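Local coordinates for periplasmic binding protein (Veillonella parvula, PDB 4OVK) that probably captures a solute in the periplasm, possibly an iron chelate, and hands it to an ABC transporter for uptake, at residues A[206-209]-A[210-214]. Residues are numbered along the deposited sequence; the frame is centred on the assembly and turned at random.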
loop_
_atom_site.group_PDB
_atom_site.type_symbol
_atom_site.label_atom_id
_atom_site.label_comp_id
_atom_site.label_asym_id
_atom_site.label_seq_id
_atom_site.Cartn_x
_atom_site.Cartn_y
_atom_site.Cartn_z
ATOM N N GLY A 206 -18.544 -0.017 -4.558
ATOM C CA GLY A 206 -19.986 0.190 -4.418
ATOM C C GLY A 206 -20.436 1.016 -3.228
ATOM O O GLY A 206 -21.580 0.885 -2.767
ATOM N N GLY A 207 -19.555 1.890 -2.742
ATOM C CA GLY A 207 -19.914 2.802 -1.668
ATOM C C GLY A 207 -20.064 4.220 -2.170
ATOM O O GLY A 207 -19.583 4.568 -3.266
ATOM N N GLU A 208 -20.753 5.034 -1.376
ATOM C CA GLU A 208 -20.799 6.470 -1.603
ATOM C C GLU A 208 -19.785 7.083 -0.659
ATOM O O GLU A 208 -19.728 6.720 0.510
ATOM C CB GLU A 208 -22.196 7.042 -1.333
ATOM C CG GLU A 208 -22.256 8.567 -1.380
ATOM C CD GLU A 208 -23.645 9.143 -1.158
ATOM O OE1 GLU A 208 -24.627 8.368 -1.051
ATOM O OE2 GLU A 208 -23.753 10.393 -1.086
ATOM N N ASN A 209 -18.991 8.017 -1.164
ATOM C CA ASN A 209 -18.049 8.747 -0.331
ATOM C C ASN A 209 -18.725 9.808 0.531
ATOM O O ASN A 209 -19.236 10.806 0.013
ATOM C CB ASN A 209 -17.002 9.395 -1.215
ATOM C CG ASN A 209 -16.006 8.394 -1.718
ATOM O OD1 ASN A 209 -15.267 7.813 -0.926
ATOM N ND2 ASN A 209 -15.994 8.160 -3.028
ATOM N N ALA A 210 -18.707 9.600 1.846
ATOM C CA ALA A 210 -19.203 10.604 2.794
ATOM C C ALA A 210 -18.536 11.963 2.577
ATOM O O ALA A 210 -19.198 12.993 2.674
ATOM C CB ALA A 210 -18.990 10.144 4.234
ATOM N N ALA A 211 -17.233 11.951 2.277
ATOM C CA ALA A 211 -16.438 13.178 2.087
ATOM C C ALA A 211 -16.253 13.563 0.608
ATOM O O ALA A 211 -15.273 14.213 0.240
ATOM C CB ALA A 211 -15.087 13.009 2.758
ATOM N N LYS A 212 -17.214 13.161 -0.216
ATOM C CA LYS A 212 -17.259 13.434 -1.654
ATOM C C LYS A 212 -16.974 14.892 -2.036
ATOM O O LYS A 212 -16.316 15.164 -3.051
ATOM C CB LYS A 212 -18.647 13.004 -2.151
ATOM C CG LYS A 212 -19.138 13.571 -3.468
ATOM C CD LYS A 212 -20.582 13.141 -3.696
ATOM C CE LYS A 212 -21.545 13.990 -2.879
ATOM N NZ LYS A 212 -22.699 13.194 -2.399
ATOM N N ASP A 213 -17.466 15.827 -1.225
ATOM C CA ASP A 213 -17.312 17.250 -1.528
ATOM C C ASP A 213 -16.160 17.911 -0.766
ATOM O O ASP A 213 -16.040 19.123 -0.782
ATOM C CB ASP A 213 -18.635 17.979 -1.277
ATOM C CG ASP A 213 -19.759 17.468 -2.175
ATOM O OD1 ASP A 213 -19.511 17.249 -3.383
ATOM O OD2 ASP A 213 -20.890 17.281 -1.677
ATOM N N THR A 214 -15.302 17.107 -0.137
ATOM C CA THR A 214 -14.098 17.605 0.534
ATOM C C THR A 214 -12.880 17.370 -0.367
ATOM O O THR A 214 -12.618 16.241 -0.774
ATOM C CB THR A 214 -13.892 16.913 1.899
ATOM O OG1 THR A 214 -14.991 17.216 2.763
ATOM C CG2 THR A 214 -12.601 17.381 2.570
HETATM O O HOH W 1 -15.466 9.201 1.652
#
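A type I beta turn from Asn209 to Lys212 leads the chain out of the short edge strand 208-209, and a second one, Ala211 to Thr214, overlaps it by two residues. In the first turn Lys212 N donates to Asn209 O at 3.1 Å. The donor nitrogen lies well above the plane of the Asn209 carbonyl, and the bond is bent, 146° at the hydrogen. In the second, Thr214 N bonds to Ala211 O at 2.9 Å.

A side-chain bridge spans the first turn on its exposed flank. Glu208 reaches out fully extended, with CG opposite the backbone N (chi1 172°). Lys212 folds back at chi3 and chi4, which brings NZ to 3.3 Å from Glu208 OE2. The pair forms a salt bridge, but its hydrogen bond is weak.

Asn209 is buried, and both ends of its amide are held. Asn209 OD1 accepts a hydrogen bond from a water at 2.9 Å, and that water is in turn a weak acceptor for Ala211 N. Asn209 ND2 bonds to Gln199 O, while Gln199 NE2 donates to Ala211 O.

Strand 208-209 pairs in parallel with strand 180-184, through Glu208 and Ala210 to Val181. Asn209 packs on Ile202 and Thr203 of helix 197-204; Ala210, Ala211 and Thr214 touch Trp229 of helix 223-229.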